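Local coordinates for carbohydrate oxidase (Microdochium nivale, PDB 3RJA), which oxidises the C1 hydroxyl of mono-, oligo- and polysaccharides to lactones, using a bound FAD and reducing molecular oxygen to hydrogen peroxide, at residues D158-V163 / W200-F205; G250-G255 / F352-L357; K335-Y340 / D407-S412. One frame throughout, in Å; residues are numbered along the deposited sequence.

Contact 1 of 3, residues D158-V163 / W200-F205; sequences DSVVGV and WKLATF
Val160-Val163 and Trp200-Ala203 pair as antiparallel strands, their short axes 4.6 Å apart at closest and inclined at 161°, with a classic beta bulge where Val161 and Gly162 both face Lys201. The bulge is written in the bonds of one carbonyl: Lys201 O accepts from Val161 N at 2.9 Å and, more obliquely, from Gly162 N at 3.3 Å. Lys201 N returns a bond of 2.7 Å to Gly162 O, and Ala203 N closes the ladder on Ser159 O at 2.8 Å.

Val160, Val163, Trp200 and Leu202 share one face. Trp200 CG lies anti to the carbonyl carbon (chi1 -64°), and the indole runs beside Val163, pointing the same way. The benzo side does the touching: CE3 meets Val163 CG1 at 3.5 Å and Val160 CG2 at 3.9 Å, both obliquely to the ring. Val160 CG2 also reaches Leu202 CD2, 3.7 Å away. An alanine in place of Trp200 would probably open a gap beside these two valine methyls and deprive Ser138 OG of its indole N-H partner. On the other face the extended chain of Lys201 passes over Gly162, where a side chain would press on Lys201 CD; the NZ of Lys201 forms a salt bridge with Glu174.

The valine-tryptophan face is covered by two helices: Phe141 and Ile137 of helix 137-142 lie against Val160, Leu202 and Trp200, and Phe184 and Ile187 of helix 181-190 against Val160, Val163 and Trp200. Within the antiparallel sheet of the FAD-binding region, strand 172-176 pairs antiparallel with the other edge of strand 160-166, bonding through Ala175 to Val163, and strand 103-106 bonds to Trp200 and Leu202 along the other edge of their strand.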
loop_
_atom_site.group_PDB
_atom_site.type_symbol
_atom_site.label_atom_id
_atom_site.label_comp_id
_atom_site.label_asym_id
_atom_site.label_seq_id
_atom_site.Cartn_x
_atom_site.Cartn_y
_atom_site.Cartn_z
ATOM N N ASP A 158 1.693 -6.858 9.415
ATOM C CA ASP A 158 2.317 -7.664 10.458
ATOM C C ASP A 158 2.089 -7.124 11.889
ATOM O O ASP A 158 2.302 -7.847 12.845
ATOM C CB ASP A 158 3.804 -7.832 10.146
ATOM C CG ASP A 158 4.041 -8.611 8.851
ATOM O OD1 ASP A 158 3.238 -9.546 8.571
ATOM O OD2 ASP A 158 5.009 -8.265 8.112
ATOM N N SER A 159 1.637 -5.878 12.038
ATOM C CA SER A 159 1.244 -5.374 13.359
ATOM C C SER A 159 -0.174 -5.831 13.780
ATOM O O SER A 159 -0.566 -5.659 14.915
ATOM C CB SER A 159 1.290 -3.827 13.369
ATOM O OG SER A 159 0.147 -3.328 12.704
ATOM N N VAL A 160 -0.948 -6.368 12.844
ATOM C CA VAL A 160 -2.350 -6.680 13.098
ATOM C C VAL A 160 -2.469 -7.942 13.956
ATOM O O VAL A 160 -2.033 -9.034 13.544
ATOM C CB VAL A 160 -3.155 -6.856 11.762
ATOM C CG1 VAL A 160 -4.614 -7.207 12.030
ATOM C CG2 VAL A 160 -3.037 -5.596 10.845
ATOM N N VAL A 161 -3.046 -7.792 15.143
ATOM C CA VAL A 161 -3.285 -8.936 16.053
ATOM C C VAL A 161 -4.776 -9.236 16.209
ATOM O O VAL A 161 -5.149 -10.252 16.804
ATOM C CB VAL A 161 -2.622 -8.758 17.445
ATOM C CG1 VAL A 161 -1.104 -8.655 17.279
ATOM C CG2 VAL A 161 -3.186 -7.504 18.200
ATOM N N GLY A 162 -5.628 -8.360 15.689
ATOM C CA GLY A 162 -7.061 -8.663 15.632
ATOM C C GLY A 162 -7.873 -7.632 14.858
ATOM O O GLY A 162 -7.396 -6.518 14.607
ATOM N N VAL A 163 -9.098 -8.006 14.481
ATOM C CA VAL A 163 -10.019 -7.076 13.827
ATOM C C VAL A 163 -11.451 -7.354 14.268
ATOM O O VAL A 163 -11.792 -8.489 14.630
ATOM C CB VAL A 163 -9.948 -7.132 12.259
ATOM C CG1 VAL A 163 -8.678 -6.426 11.734
ATOM C CG2 VAL A 163 -10.028 -8.588 11.729
ATOM N N TRP A 200 -9.355 -1.950 13.818
ATOM C CA TRP A 200 -8.045 -2.645 13.723
ATOM C C TRP A 200 -7.423 -2.778 15.105
ATOM O O TRP A 200 -7.359 -1.798 15.849
ATOM C CB TRP A 200 -7.071 -1.881 12.819
ATOM C CG TRP A 200 -7.536 -1.801 11.401
ATOM C CD1 TRP A 200 -8.320 -0.822 10.829
ATOM C CD2 TRP A 200 -7.282 -2.770 10.375
ATOM N NE1 TRP A 200 -8.568 -1.142 9.505
ATOM C CE2 TRP A 200 -7.928 -2.320 9.201
ATOM C CE3 TRP A 200 -6.556 -3.971 10.337
ATOM C CZ2 TRP A 200 -7.888 -3.053 7.988
ATOM C CZ3 TRP A 200 -6.504 -4.684 9.145
ATOM C CH2 TRP A 200 -7.165 -4.225 7.983
ATOM N N LYS A 201 -6.929 -3.966 15.438
ATOM C CA LYS A 201 -6.218 -4.139 16.724
ATOM C C LYS A 201 -4.749 -4.366 16.436
ATOM O O LYS A 201 -4.368 -5.329 15.775
ATOM C CB LYS A 201 -6.872 -5.233 17.580
ATOM C CG LYS A 201 -8.400 -5.063 17.663
ATOM C CD LYS A 201 -9.056 -6.189 18.404
ATOM C CE LYS A 201 -10.592 -6.118 18.347
ATOM N NZ LYS A 201 -11.163 -7.507 18.651
ATOM N N LEU A 202 -3.922 -3.442 16.907
ATOM C CA LEU A 202 -2.555 -3.325 16.365
ATOM C C LEU A 202 -1.495 -3.347 17.441
ATOM O O LEU A 202 -1.567 -2.533 18.374
ATOM C CB LEU A 202 -2.410 -2.002 15.584
ATOM C CG LEU A 202 -3.390 -1.731 14.428
ATOM C CD1 LEU A 202 -3.103 -0.348 13.756
ATOM C CD2 LEU A 202 -3.341 -2.858 13.385
ATOM N N ALA A 203 -0.506 -4.232 17.297
ATOM C CA ALA A 203 0.674 -4.236 18.175
ATOM C C ALA A 203 1.525 -3.031 17.805
ATOM O O ALA A 203 1.683 -2.741 16.616
ATOM C CB ALA A 203 1.516 -5.539 17.982
ATOM N N THR A 204 2.087 -2.349 18.803
ATOM C CA THR A 204 2.960 -1.201 18.547
ATOM C C THR A 204 4.339 -1.472 19.170
ATOM O O THR A 204 4.463 -2.395 19.982
ATOM C CB THR A 204 2.380 0.108 19.127
ATOM O OG1 THR A 204 2.377 0.044 20.571
ATOM C CG2 THR A 204 0.970 0.338 18.609
ATOM N N PHE A 205 5.348 -0.684 18.781
ATOM C CA PHE A 205 6.666 -0.667 19.451
ATOM C C PHE A 205 6.983 0.743 20.005
ATOM O O PHE A 205 6.386 1.732 19.545
ATOM C CB PHE A 205 7.800 -1.181 18.538
ATOM C CG PHE A 205 7.875 -0.514 17.166
ATOM C CD1 PHE A 205 8.693 0.610 16.950
ATOM C CD2 PHE A 205 7.196 -1.070 16.073
ATOM C CE1 PHE A 205 8.788 1.207 15.688
ATOM C CE2 PHE A 205 7.280 -0.509 14.808
ATOM C CZ PHE A 205 8.070 0.644 14.603
#

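Contact 2 of 3, residues G250-G255 / F352-L357; sequences GDYGAG and FWFYQL. With ABL ((2R,3R,4R,5R)-4,5-dihydroxy-2-(hydroxymethyl)-6-oxopiperidin-3-yl beta-D-glucopyranoside), chain G.
Asp251 OD1, on the residue that packs against Tyr355, is gripped by several backbone N-H groups: Gly253 N at 2.9 Å, arriving from above the carboxylate plane, Asn256 N, and weakly Gly255 N. The bond from Gly253 makes an Asx turn. OD2 takes Gly255 N at 2.8 Å on its syn lone pair and is also bonded to Tyr341 OH, which holds Tyr355 OH as well. CG lies anti to the backbone N (chi1 -169°), and the N-H groups of the loop that follows hold the two oxygens, while CB rests on Tyr355 CE2 at 3.5 Å.

Main-chain pairing here is slight, a weak bond of 3.3 Å from Asp251 N to Tyr355 O. Past it a water takes over, accepting from Ala254 N at 2.8 Å and donating to Trp353 O at 2.7 Å, with a weak third bond to Asp251 O; it sits over one face of the Trp353 indole, whose CZ2 touches Ala254. Strands 245-251 and 352-359 are inner neighbours in the large antiparallel sheet of the substrate domain, and residues from this end of the pair line the sugar pocket.

The Tyr252 ring presents one face to the glucosyl unit of the bound analogue, its CE1 lying 3.4 Å from ABL C6. Phe354 CB supports the same ring at CD1, 3.4 Å away, and the two ring planes stand at 59°. Farther along, Phe354 meets the sugar through CE2 and CZ, near the linkage between the units, and its ring stacks with Tyr389. Tyr252 OH is bonded to Glu260 and lies so close to Gly250 that a CB there would clash with it. Phe352 turns its edge to Tyr252 O.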
loop_
_atom_site.group_PDB
_atom_site.type_symbol
_atom_site.label_atom_id
_atom_site.label_comp_id
_atom_site.label_asym_id
_atom_site.label_seq_id
_atom_site.Cartn_x
_atom_site.Cartn_y
_atom_site.Cartn_z
ATOM N N GLY A 250 15.520 4.869 -6.124
ATOM C CA GLY A 250 14.448 5.638 -6.726
ATOM C C GLY A 250 15.036 6.591 -7.748
ATOM O O GLY A 250 16.153 7.051 -7.572
ATOM N N ASP A 251 14.291 6.853 -8.821
ATOM C CA ASP A 251 14.639 7.892 -9.787
ATOM C C ASP A 251 13.413 8.749 -10.086
ATOM O O ASP A 251 12.438 8.255 -10.657
ATOM C CB ASP A 251 15.164 7.273 -11.070
ATOM C CG ASP A 251 15.796 8.311 -12.020
ATOM O OD1 ASP A 251 15.803 9.539 -11.708
ATOM O OD2 ASP A 251 16.290 7.866 -13.083
ATOM N N TYR A 252 13.485 10.016 -9.678
ATOM C CA TYR A 252 12.459 11.026 -9.905
ATOM C C TYR A 252 12.943 12.094 -10.906
ATOM O O TYR A 252 12.246 13.079 -11.144
ATOM C CB TYR A 252 12.081 11.690 -8.567
ATOM C CG TYR A 252 11.965 10.649 -7.474
ATOM C CD1 TYR A 252 10.831 9.815 -7.401
ATOM C CD2 TYR A 252 13.000 10.443 -6.562
ATOM C CE1 TYR A 252 10.728 8.826 -6.445
ATOM C CE2 TYR A 252 12.900 9.439 -5.589
ATOM C CZ TYR A 252 11.754 8.647 -5.542
ATOM O OH TYR A 252 11.623 7.658 -4.606
ATOM N N GLY A 253 14.120 11.874 -11.486
ATOM C CA GLY A 253 14.777 12.850 -12.372
ATOM C C GLY A 253 15.098 12.315 -13.761
ATOM O O GLY A 253 16.028 12.792 -14.399
ATOM N N ALA A 254 14.336 11.324 -14.234
ATOM C CA ALA A 254 14.534 10.758 -15.574
ATOM C C ALA A 254 16.017 10.585 -15.874
ATOM O O ALA A 254 16.502 11.084 -16.901
ATOM C CB ALA A 254 13.881 11.674 -16.657
ATOM N N GLY A 255 16.738 9.929 -14.958
ATOM C CA GLY A 255 18.156 9.644 -15.155
ATOM C C GLY A 255 19.046 10.069 -14.008
ATOM O O GLY A 255 20.261 10.117 -14.166
ATOM N N PHE A 352 5.735 13.789 -15.614
ATOM C CA PHE A 352 6.540 13.236 -14.518
ATOM C C PHE A 352 6.369 11.703 -14.425
ATOM O O PHE A 352 5.256 11.171 -14.584
ATOM C CB PHE A 352 6.121 13.887 -13.209
ATOM C CG PHE A 352 6.842 13.366 -12.007
ATOM C CD1 PHE A 352 8.213 13.520 -11.879
ATOM C CD2 PHE A 352 6.136 12.712 -10.984
ATOM C CE1 PHE A 352 8.887 13.027 -10.760
ATOM C CE2 PHE A 352 6.795 12.215 -9.844
ATOM C CZ PHE A 352 8.173 12.378 -9.732
ATOM N N TRP A 353 7.468 10.993 -14.208
ATOM C CA TRP A 353 7.390 9.563 -13.928
ATOM C C TRP A 353 8.476 9.227 -12.926
ATOM O O TRP A 353 9.475 9.948 -12.838
ATOM C CB TRP A 353 7.506 8.685 -15.195
ATOM C CG TRP A 353 8.821 8.814 -15.957
ATOM C CD1 TRP A 353 9.043 9.555 -17.107
ATOM C CD2 TRP A 353 10.080 8.183 -15.646
ATOM N NE1 TRP A 353 10.355 9.431 -17.506
ATOM C CE2 TRP A 353 11.021 8.610 -16.630
ATOM C CE3 TRP A 353 10.512 7.316 -14.625
ATOM C CZ2 TRP A 353 12.368 8.172 -16.638
ATOM C CZ3 TRP A 353 11.851 6.898 -14.614
ATOM C CH2 TRP A 353 12.770 7.342 -15.611
ATOM N N PHE A 354 8.271 8.132 -12.185
ATOM C CA PHE A 354 9.314 7.534 -11.369
ATOM C C PHE A 354 9.202 5.997 -11.307
ATOM O O PHE A 354 8.154 5.418 -11.636
ATOM C CB PHE A 354 9.359 8.169 -9.973
ATOM C CG PHE A 354 8.190 7.809 -9.090
ATOM C CD1 PHE A 354 8.132 6.567 -8.462
ATOM C CD2 PHE A 354 7.160 8.740 -8.857
ATOM C CE1 PHE A 354 7.052 6.238 -7.614
ATOM C CE2 PHE A 354 6.087 8.435 -8.018
ATOM C CZ PHE A 354 6.030 7.172 -7.394
ATOM N N TYR A 355 10.297 5.347 -10.918
ATOM C CA TYR A 355 10.226 3.973 -10.397
ATOM C C TYR A 355 10.849 3.993 -8.995
ATOM O O TYR A 355 11.660 4.859 -8.674
ATOM C CB TYR A 355 10.964 2.969 -11.297
ATOM C CG TYR A 355 12.463 3.192 -11.317
ATOM C CD1 TYR A 355 13.271 2.690 -10.301
ATOM C CD2 TYR A 355 13.073 3.925 -12.357
ATOM C CE1 TYR A 355 14.637 2.891 -10.313
ATOM C CE2 TYR A 355 14.443 4.135 -12.384
ATOM C CZ TYR A 355 15.217 3.614 -11.353
ATOM O OH TYR A 355 16.569 3.812 -11.329
ATOM N N GLN A 356 10.456 3.037 -8.166
ATOM C CA GLN A 356 11.117 2.762 -6.892
ATOM C C GLN A 356 11.392 1.284 -6.845
ATOM O O GLN A 356 10.488 0.472 -7.092
ATOM C CB GLN A 356 10.246 3.179 -5.702
ATOM C CG GLN A 356 9.945 4.658 -5.709
ATOM C CD GLN A 356 8.909 5.085 -4.710
ATOM O OE1 GLN A 356 8.996 6.175 -4.127
ATOM N NE2 GLN A 356 7.911 4.249 -4.513
ATOM N N LEU A 357 12.647 0.937 -6.555
ATOM C CA LEU A 357 13.041 -0.435 -6.306
ATOM C C LEU A 357 13.293 -0.599 -4.802
ATOM O O LEU A 357 14.398 -0.292 -4.300
ATOM C CB LEU A 357 14.276 -0.803 -7.121
ATOM C CG LEU A 357 14.353 -0.457 -8.629
ATOM C CD1 LEU A 357 15.660 -0.984 -9.267
ATOM C CD2 LEU A 357 13.187 -0.954 -9.444
HETATM C C1A ABL G . 4.040 5.481 -2.973
HETATM O O1A ABL G . 3.735 4.306 -2.664
HETATM C C2A ABL G . 5.453 6.032 -2.692
HETATM O O2A ABL G . 5.916 5.428 -1.485
HETATM C C3A ABL G . 5.504 7.576 -2.585
HETATM O O3A ABL G . 6.901 7.955 -2.651
HETATM C C4A ABL G . 4.788 8.188 -3.773
HETATM O O1 ABL G . 4.848 9.637 -3.746
HETATM C C5A ABL G . 3.280 7.758 -3.741
HETATM N N5 ABL G . 3.135 6.286 -3.579
HETATM C C6A ABL G . 2.530 8.115 -5.051
HETATM O O6A ABL G . 1.115 8.304 -4.866
HETATM C C1 ABL G . 5.839 10.326 -4.561
HETATM C C2 ABL G . 5.365 11.765 -4.886
HETATM O O2 ABL G . 4.115 11.687 -5.580
HETATM C C3 ABL G . 6.439 12.477 -5.719
HETATM O O3 ABL G . 6.058 13.817 -6.026
HETATM C C4 ABL G . 7.800 12.411 -4.953
HETATM O O4 ABL G . 8.843 13.065 -5.661
HETATM C C5 ABL G . 8.180 10.947 -4.696
HETATM O O5 ABL G . 7.113 10.332 -3.935
HETATM C C6 ABL G . 9.533 10.805 -3.987
HETATM O O6 ABL G . 9.636 11.526 -2.802
HETATM O O HOH W 1 12.036 9.967 -13.557
#

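Contact 3 of 3, residues K335-Y340 / D407-S412; sequences KNFVDY and DGWVNS
An aromatic cluster of Phe337, Tyr340 and Trp409 joins two roughly antiparallel helices, whose short axes lie 8.7 Å apart and run at 153°. The indole of Trp409 is the middle layer, with the two rings of the other helix on opposite faces. Phe337 forms an offset stack with its five-membered ring, centroids 4.4 Å apart and planes at 27°, NE1 standing over the rim of the phenyl face. Tyr340 stacks from the other side, planes at 28°, bringing CD1 to within 3.3 Å of Trp409 CG.

The indole N-H is used too: NE1 donates to Phe337 O at 3.1 Å, somewhat out of both the ring plane and the carbonyl plane, which, with the two stacks, is likely to restrict the rotation of the indole. Tyr340 continues over the backbone, its ring face covering Trp409 N, and its OH comes 3.4 Å from Gly408 CA. A side chain at Gly408 would run into that hydroxyl, which makes a weak bond to Phe405 O.

At the other end Asn336 ND2 donates to Ser412 O at 3.0 Å, almost in line with the carbonyl. Ser412 OG turns back to Trp409 O, 2.6 Å away in its own helix, and lies close to Phe337 CA.

Inward, Phe337 and Trp409 both meet Phe388 of strand 384-392, while Val410 adds contacts with strand 318-326. Helices packed antiparallel across one face of a large antiparallel sheet are the arrangement of the substrate domain in the vanillyl-alcohol oxidase type of flavoenzyme.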
loop_
_atom_site.group_PDB
_atom_site.type_symbol
_atom_site.label_atom_id
_atom_site.label_comp_id
_atom_site.label_asym_id
_atom_site.label_seq_id
_atom_site.Cartn_x
_atom_site.Cartn_y
_atom_site.Cartn_z
ATOM N N LYS A 335 18.805 -6.612 -17.540
ATOM C CA LYS A 335 19.287 -6.172 -18.843
ATOM C C LYS A 335 18.168 -5.468 -19.597
ATOM O O LYS A 335 18.369 -4.378 -20.108
ATOM C CB LYS A 335 19.851 -7.356 -19.661
ATOM C CG LYS A 335 20.646 -6.906 -20.926
ATOM C CD LYS A 335 20.967 -8.111 -21.853
ATOM C CE LYS A 335 21.453 -9.339 -21.043
ATOM N NZ LYS A 335 21.826 -10.532 -21.868
ATOM N N ASN A 336 16.987 -6.095 -19.648
ATOM C CA ASN A 336 15.846 -5.539 -20.379
ATOM C C ASN A 336 15.368 -4.289 -19.658
ATOM O O ASN A 336 15.030 -3.306 -20.295
ATOM C CB ASN A 336 14.688 -6.552 -20.464
ATOM C CG ASN A 336 15.048 -7.790 -21.257
ATOM O OD1 ASN A 336 16.048 -7.793 -21.973
ATOM N ND2 ASN A 336 14.242 -8.854 -21.134
ATOM N N PHE A 337 15.353 -4.330 -18.329
ATOM C CA PHE A 337 14.914 -3.179 -17.535
ATOM C C PHE A 337 15.751 -1.933 -17.859
ATOM O O PHE A 337 15.216 -0.862 -18.124
ATOM C CB PHE A 337 14.983 -3.497 -16.031
ATOM C CG PHE A 337 14.606 -2.336 -15.145
ATOM C CD1 PHE A 337 15.559 -1.398 -14.750
ATOM C CD2 PHE A 337 13.309 -2.189 -14.701
ATOM C CE1 PHE A 337 15.227 -0.321 -13.921
ATOM C CE2 PHE A 337 12.964 -1.109 -13.872
ATOM C CZ PHE A 337 13.925 -0.184 -13.484
ATOM N N VAL A 338 17.073 -2.092 -17.820
ATOM C CA VAL A 338 18.022 -1.005 -18.078
ATOM C C VAL A 338 18.010 -0.518 -19.547
ATOM O O VAL A 338 18.158 0.687 -19.787
ATOM C CB VAL A 338 19.438 -1.395 -17.582
ATOM C CG1 VAL A 338 20.492 -0.378 -18.020
ATOM C CG2 VAL A 338 19.430 -1.521 -16.017
ATOM N N ASP A 339 17.824 -1.442 -20.505
ATOM C CA ASP A 339 17.644 -1.073 -21.926
ATOM C C ASP A 339 16.486 -0.063 -22.088
ATOM O O ASP A 339 16.658 1.015 -22.676
ATOM C CB ASP A 339 17.407 -2.324 -22.791
ATOM C CG ASP A 339 18.718 -3.057 -23.162
ATOM O OD1 ASP A 339 19.827 -2.506 -23.004
ATOM O OD2 ASP A 339 18.631 -4.202 -23.628
ATOM N N TYR A 340 15.324 -0.413 -21.515
ATOM C CA TYR A 340 14.127 0.424 -21.554
ATOM C C TYR A 340 14.340 1.726 -20.793
ATOM O O TYR A 340 13.973 2.792 -21.256
ATOM C CB TYR A 340 12.966 -0.366 -20.924
ATOM C CG TYR A 340 11.579 0.096 -21.321
ATOM C CD1 TYR A 340 10.917 1.095 -20.608
ATOM C CD2 TYR A 340 10.929 -0.478 -22.413
ATOM C CE1 TYR A 340 9.622 1.512 -20.981
ATOM C CE2 TYR A 340 9.646 -0.095 -22.780
ATOM C CZ TYR A 340 8.999 0.903 -22.057
ATOM O OH TYR A 340 7.738 1.292 -22.439
ATOM N N ASP A 407 3.438 -0.167 -19.352
ATOM C CA ASP A 407 3.220 -1.546 -19.795
ATOM C C ASP A 407 4.506 -2.141 -20.378
ATOM O O ASP A 407 4.852 -3.297 -20.100
ATOM C CB ASP A 407 2.119 -1.614 -20.873
ATOM C CG ASP A 407 0.705 -1.470 -20.304
ATOM O OD1 ASP A 407 0.518 -1.436 -19.053
ATOM O OD2 ASP A 407 -0.235 -1.432 -21.140
ATOM N N GLY A 408 5.206 -1.348 -21.197
ATOM C CA GLY A 408 6.428 -1.821 -21.841
ATOM C C GLY A 408 7.559 -2.038 -20.847
ATOM O O GLY A 408 8.326 -2.987 -20.970
ATOM N N TRP A 409 7.664 -1.174 -19.842
ATOM C CA TRP A 409 8.724 -1.344 -18.852
ATOM C C TRP A 409 8.509 -2.628 -18.058
ATOM O O TRP A 409 9.451 -3.366 -17.816
ATOM C CB TRP A 409 8.809 -0.142 -17.908
ATOM C CG TRP A 409 10.214 0.210 -17.471
ATOM C CD1 TRP A 409 11.348 -0.589 -17.529
ATOM C CD2 TRP A 409 10.624 1.434 -16.884
ATOM N NE1 TRP A 409 12.429 0.093 -17.027
ATOM C CE2 TRP A 409 12.009 1.335 -16.620
ATOM C CE3 TRP A 409 9.955 2.630 -16.571
ATOM C CZ2 TRP A 409 12.729 2.378 -16.066
ATOM C CZ3 TRP A 409 10.662 3.644 -15.997
ATOM C CH2 TRP A 409 12.041 3.519 -15.755
ATOM N N VAL A 410 7.258 -2.886 -17.661
ATOM C CA VAL A 410 6.923 -4.062 -16.872
ATOM C C VAL A 410 7.128 -5.314 -17.738
ATOM O O VAL A 410 7.658 -6.324 -17.277
ATOM C CB VAL A 410 5.458 -3.981 -16.347
ATOM C CG1 VAL A 410 4.930 -5.366 -15.951
ATOM C CG2 VAL A 410 5.354 -2.993 -15.167
ATOM N N ASN A 411 6.712 -5.226 -19.002
ATOM C CA ASN A 411 6.882 -6.328 -19.945
ATOM C C ASN A 411 8.372 -6.620 -20.156
ATOM O O ASN A 411 8.777 -7.786 -20.278
ATOM C CB ASN A 411 6.189 -6.011 -21.279
ATOM C CG ASN A 411 6.656 -6.922 -22.410
ATOM O OD1 ASN A 411 6.220 -8.075 -22.514
ATOM N ND2 ASN A 411 7.559 -6.407 -23.264
ATOM N N SER A 412 9.184 -5.559 -20.164
ATOM C CA SER A 412 10.638 -5.732 -20.295
ATOM C C SER A 412 11.174 -6.703 -19.241
ATOM O O SER A 412 12.067 -7.489 -19.545
ATOM C CB SER A 412 11.397 -4.392 -20.277
ATOM O OG SER A 412 11.739 -3.999 -18.959
#

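Contacts 2 and 3 form one continuous piece of the substrate domain, their centres 14 Å apart. Trp353 CZ3 and Tyr355 CD2 each come 3.6 Å from Trp409 CH2, and Phe337 meets the Tyr355 ring edge-to-face, so the strand pair carries sugar-binding residues on one side and the helices on the other. The Trp409 side chain is about 14 Å from the bound analogue. Contact 1 belongs to the flavin side, across the centre of the chain: its nearest atoms are about 17 Å from contact 2 and about 24 Å from contact 3. The FAD lies about 5 Å from the Trp200 side chain and about 7 Å from that of Gln356.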